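Local coordinates for alanine racemase 1 (PDB 4Y2W), which belongs to the alanine racemase family of enzymes, joining an N-terminal TIM barrel to a C-terminal domain built largely of beta strands, at residues A[249-254]-A[334-339]; A[293-298]-A[352-357]. The protein carries 1 engineered substitution. All blocks are in the same frame, centred on the assembly; numbering follows the deposited sequence.

Contact 1. Residues A[249-254]-A[334-339]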
# COMPACT_ATOMS: atom_id res chain seq x y z
N ARG A 249 7.03 -4.59 -14.32
CA ARG A 249 6.00 -5.57 -14.68
C ARG A 249 5.40 -6.19 -13.42
O ARG A 249 6.08 -6.89 -12.67
CB ARG A 249 6.58 -6.67 -15.58
CG ARG A 249 7.05 -6.19 -16.94
CD ARG A 249 6.87 -7.27 -17.99
NE ARG A 249 7.44 -8.55 -17.55
CZ ARG A 249 7.02 -9.76 -17.93
NH1 ARG A 249 6.01 -9.91 -18.79
NH2 ARG A 249 7.63 -10.83 -17.45
N PHE A 250 4.12 -5.90 -13.18
CA PHE A 250 3.39 -6.44 -12.03
C PHE A 250 2.77 -7.75 -12.47
O PHE A 250 1.85 -7.76 -13.28
CB PHE A 250 2.33 -5.42 -11.59
CG PHE A 250 1.66 -5.73 -10.27
CD1 PHE A 250 2.14 -6.72 -9.41
CD2 PHE A 250 0.56 -4.98 -9.87
CE1 PHE A 250 1.52 -6.97 -8.20
CE2 PHE A 250 -0.06 -5.23 -8.67
CZ PHE A 250 0.41 -6.22 -7.83
N THR A 251 3.28 -8.86 -11.94
CA THR A 251 2.91 -10.19 -12.42
C THR A 251 2.50 -11.15 -11.30
O THR A 251 2.81 -10.93 -10.12
CB THR A 251 4.07 -10.83 -13.20
OG1 THR A 251 5.08 -11.29 -12.29
CG2 THR A 251 4.68 -9.82 -14.18
N THR A 252 1.78 -12.21 -11.68
CA THR A 252 1.42 -13.30 -10.77
C THR A 252 1.32 -14.62 -11.53
O THR A 252 1.65 -14.68 -12.72
CB THR A 252 0.11 -13.01 -10.03
OG1 THR A 252 -0.11 -14.02 -9.03
CG2 THR A 252 -1.08 -12.99 -10.98
N ARG A 253 0.88 -15.68 -10.86
CA ARG A 253 0.87 -17.01 -11.46
C ARG A 253 -0.48 -17.71 -11.32
O ARG A 253 -1.26 -17.42 -10.41
CB ARG A 253 1.94 -17.89 -10.82
CG ARG A 253 3.36 -17.36 -10.95
CD ARG A 253 3.91 -17.57 -12.35
NE ARG A 253 5.04 -16.69 -12.62
CZ ARG A 253 5.95 -16.87 -13.57
NH1 ARG A 253 5.91 -17.93 -14.39
NH2 ARG A 253 6.93 -15.99 -13.71
N VAL A 254 -0.74 -18.65 -12.23
CA VAL A 254 -1.93 -19.47 -12.15
C VAL A 254 -1.71 -20.48 -11.03
O VAL A 254 -0.72 -21.21 -11.01
CB VAL A 254 -2.25 -20.18 -13.48
CG1 VAL A 254 -3.50 -21.04 -13.33
CG2 VAL A 254 -2.45 -19.16 -14.60
N GLU A 334 2.50 -17.48 -16.23
CA GLU A 334 2.58 -16.09 -15.81
C GLU A 334 1.30 -15.33 -16.15
O GLU A 334 0.74 -15.52 -17.24
CB GLU A 334 3.78 -15.42 -16.49
CG GLU A 334 4.00 -13.96 -16.12
CD GLU A 334 5.19 -13.36 -16.83
OE1 GLU A 334 6.01 -12.69 -16.17
OE2 GLU A 334 5.31 -13.57 -18.06
N VAL A 335 0.85 -14.49 -15.23
CA VAL A 335 -0.29 -13.60 -15.48
C VAL A 335 0.14 -12.16 -15.20
O VAL A 335 0.48 -11.82 -14.07
CB VAL A 335 -1.49 -13.96 -14.59
CG1 VAL A 335 -2.62 -12.96 -14.78
CG2 VAL A 335 -1.97 -15.37 -14.91
N VAL A 336 0.14 -11.33 -16.24
CA VAL A 336 0.60 -9.95 -16.13
C VAL A 336 -0.57 -9.02 -15.81
O VAL A 336 -1.60 -9.04 -16.48
CB VAL A 336 1.33 -9.49 -17.41
CG1 VAL A 336 1.73 -8.03 -17.32
CG2 VAL A 336 2.55 -10.37 -17.65
N ILE A 337 -0.38 -8.21 -14.77
CA ILE A 337 -1.38 -7.26 -14.29
C ILE A 337 -1.09 -5.87 -14.83
O ILE A 337 -2.00 -5.15 -15.26
CB ILE A 337 -1.38 -7.21 -12.75
CG1 ILE A 337 -1.56 -8.62 -12.18
CG2 ILE A 337 -2.47 -6.28 -12.24
CD1 ILE A 337 -0.99 -8.79 -10.78
N ILE A 338 0.18 -5.49 -14.76
CA ILE A 338 0.70 -4.25 -15.34
C ILE A 338 1.92 -4.62 -16.16
O ILE A 338 2.79 -5.34 -15.67
CB ILE A 338 1.13 -3.24 -14.26
CG1 ILE A 338 -0.04 -2.91 -13.33
CG2 ILE A 338 1.70 -1.98 -14.90
CD1 ILE A 338 0.36 -2.09 -12.12
N GLY A 339 1.99 -4.12 -17.39
CA GLY A 339 3.16 -4.35 -18.24
C GLY A 339 2.90 -5.17 -19.50
O GLY A 339 1.76 -5.38 -19.90

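Contact 2. Residues A[293-298]-A[352-357]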
# COMPACT_ATOMS: atom_id res chain seq x y z
N ARG A 293 -10.05 -3.09 -5.88
CA ARG A 293 -11.28 -3.88 -5.85
C ARG A 293 -12.32 -3.41 -6.87
O ARG A 293 -13.19 -4.19 -7.27
CB ARG A 293 -11.86 -3.86 -4.44
CG ARG A 293 -13.02 -4.81 -4.21
CD ARG A 293 -13.27 -5.02 -2.73
NE ARG A 293 -14.63 -5.48 -2.48
CZ ARG A 293 -15.70 -4.70 -2.43
NH1 ARG A 293 -15.60 -3.39 -2.62
NH2 ARG A 293 -16.90 -5.23 -2.20
N ARG A 294 -12.23 -2.15 -7.31
CA ARG A 294 -13.14 -1.63 -8.33
C ARG A 294 -12.96 -2.28 -9.71
O ARG A 294 -13.83 -2.17 -10.56
CB ARG A 294 -13.05 -0.09 -8.44
CG ARG A 294 -13.86 0.63 -7.37
CD ARG A 294 -13.74 2.14 -7.43
NE ARG A 294 -12.36 2.57 -7.20
CZ ARG A 294 -11.69 3.47 -7.92
NH1 ARG A 294 -12.25 4.11 -8.95
NH2 ARG A 294 -10.43 3.76 -7.59
N LEU A 295 -11.84 -2.98 -9.90
CA LEU A 295 -11.62 -3.78 -11.12
C LEU A 295 -12.45 -5.07 -11.15
O LEU A 295 -12.42 -5.79 -12.15
CB LEU A 295 -10.14 -4.12 -11.28
CG LEU A 295 -9.15 -2.95 -11.33
CD1 LEU A 295 -7.74 -3.47 -11.54
CD2 LEU A 295 -9.51 -1.95 -12.42
N SER A 296 -13.16 -5.36 -10.07
CA SER A 296 -14.15 -6.45 -10.05
C SER A 296 -15.04 -6.39 -11.29
O SER A 296 -15.76 -5.41 -11.49
CB SER A 296 -15.03 -6.32 -8.80
OG SER A 296 -14.27 -6.37 -7.61
N ASN A 297 -14.97 -7.43 -12.13
CA ASN A 297 -15.78 -7.52 -13.36
C ASN A 297 -15.60 -6.37 -14.36
O ASN A 297 -16.54 -6.05 -15.10
CB ASN A 297 -17.27 -7.68 -13.02
CG ASN A 297 -17.61 -9.03 -12.45
OD1 ASN A 297 -17.46 -10.06 -13.12
ND2 ASN A 297 -18.09 -9.06 -11.21
N ASN A 298 -14.43 -5.73 -14.38
CA ASN A 298 -14.11 -4.76 -15.44
C ASN A 298 -12.63 -4.46 -15.54
O ASN A 298 -12.19 -3.31 -15.41
CB ASN A 298 -14.93 -3.45 -15.31
CG ASN A 298 -14.65 -2.71 -14.02
OD1 ASN A 298 -14.37 -3.32 -13.00
ND2 ASN A 298 -14.74 -1.38 -14.07
N ALA A 352 -4.57 3.20 -14.65
CA ALA A 352 -4.87 4.49 -14.03
C ALA A 352 -6.15 5.12 -14.59
O ALA A 352 -6.94 5.70 -13.84
CB ALA A 352 -3.70 5.44 -14.20
N ASP A 353 -6.34 5.00 -15.90
CA ASP A 353 -7.54 5.52 -16.55
C ASP A 353 -8.79 4.80 -16.07
O ASP A 353 -9.76 5.43 -15.66
CB ASP A 353 -7.43 5.39 -18.08
CG ASP A 353 -6.30 6.21 -18.66
OD1 ASP A 353 -5.75 7.07 -17.95
OD2 ASP A 353 -5.96 5.99 -19.84
N LYS A 354 -8.74 3.47 -16.09
CA LYS A 354 -9.89 2.63 -15.71
C LYS A 354 -10.45 2.95 -14.32
O LYS A 354 -11.66 2.95 -14.13
CB LYS A 354 -9.53 1.14 -15.81
CG LYS A 354 -10.67 0.17 -15.52
CD LYS A 354 -11.75 0.17 -16.59
CE LYS A 354 -11.31 -0.55 -17.86
NZ LYS A 354 -12.46 -0.82 -18.77
N ILE A 355 -9.57 3.24 -13.36
CA ILE A 355 -10.02 3.61 -12.01
C ILE A 355 -9.93 5.12 -11.73
O ILE A 355 -9.90 5.54 -10.57
CB ILE A 355 -9.30 2.81 -10.90
CG1 ILE A 355 -7.78 2.82 -11.09
CG2 ILE A 355 -9.81 1.38 -10.87
CD1 ILE A 355 -7.00 2.50 -9.83
N GLU A 356 -9.92 5.93 -12.79
CA GLU A 356 -10.02 7.38 -12.70
C GLU A 356 -8.94 7.98 -11.80
O GLU A 356 -9.23 8.68 -10.82
CB GLU A 356 -11.41 7.80 -12.19
CG GLU A 356 -12.58 7.08 -12.83
CD GLU A 356 -13.88 7.36 -12.09
OE1 GLU A 356 -14.37 6.46 -11.38
OE2 GLU A 356 -14.38 8.50 -12.20
N THR A 357 -7.69 7.70 -12.13
CA THR A 357 -6.55 8.26 -11.41
C THR A 357 -5.37 8.42 -12.36
O THR A 357 -5.54 8.41 -13.58
CB THR A 357 -6.19 7.41 -10.17
OG1 THR A 357 -5.20 8.08 -9.39
CG2 THR A 357 -5.67 6.03 -10.58

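Contact 1. Residues A[249-254]-A[334-339]
Phe-250 fits into the angle between two consecutive isoleucines, Ile-337 under its ring and Ile-338 at its edge. Ile-337 CD1 sits over the ring centre, a CH-pi contact 3.9 Å from the centroid, while Ile-338 CD1 comes 3.7 Å from Phe-250 CD2. Chi1 of -170° sets Phe-250 CG anti to the backbone N, 4.1 Å from Ile-337 CD1. Nearer the backbone, Phe-250 CB rests against Ile-338 CB. Both isoleucines face one phenylalanine because the antiparallel pairing slips by one residue in a classic beta bulge: Ile-337 N donates to Phe-250 O at 2.7 Å. Ile-338 N donates to the same Phe-250 O at 3.2 Å. On the phenylalanine face, Thr-252 CG2 lies beside Val-335 CB; nearby, Val-254 CG2 meets Val-335 CG2, and Ile-283 and Leu-301 of adjoining strands pack on Val-335. On the other face, Glu-334 lies beside Arg-253, and the end of Arg-249 reaches it. The extended Glu-334 chain carries OE1 to Arg-249 NH2 in a 2.8 Å salt bridge, carboxylate and guanidinium planes 80° apart. Arg-249 also pairs with Glu-12 and donates to Thr-340 O. The Arg-253 guanidinium lays one face over Glu-334 CB, while its NH1 donates to Gly-332 O.

Contact 2. Residues A[293-298]-A[352-357]
NH1 of Arg-294 reaches the carbonyl O of Ile-355 at 3.2 Å, with an N-H...O angle of 155°. The oxygen lies close to the guanidinium plane, but the donor stands above the carbonyl plane, about 45° out of it. Glu-356 OE1 lies 4.0 Å from the same Arg-294 NH1, a long salt bridge. Both partners come from the end of helix 348-354, which a Schellman motif closes, with Glu-356 as the C-prime residue at positive phi, Thr-357 N bonded to Ala-352 O and Glu-356 N to Asp-353 O. Ile-355 CG2, anti to its own carbonyl carbon, comes over one face of the guanidinium toward its rim, 3.9 Å above the plane. It also touches Leu-295 CD2 at 3.7 Å, and the same Leu-295 methyl packs against Lys-354 CG. Farther out, Lys-354 CD passes 3.7 Å from Asn-298 O, at the close of the type II turn 295-298. Arg-294 NH2 forms a salt bridge with Asp-292 and lies near Arg-294 NE of the second subunit. Asp-292, the helix-end carbonyl and, more weakly, Glu-356 would probably temper the repulsion between these two like charges at the dimer interface.

Both contacts lie in the C-terminal domain, their centres about 17 Å apart and their nearest atoms about 6 Å. Contact 1 is buried and joins two strands of the large mixed sheet; backbone bonds and apolar side chains, one of them aromatic, carry it, with its charged groups gathered away from the phenylalanine. Contact 2 is only partly buried, sets a short 3-10 segment and turn against a helix end, and relies on one arginine with a small apolar patch, next to the second subunit. The same elements connect them: helix 348-354, whose end lies in contact 2, packs Met-351 on Ile-337 and Ile-338, and the 293-298 loop leads into strand 300-303, which lies beside strand 334-336.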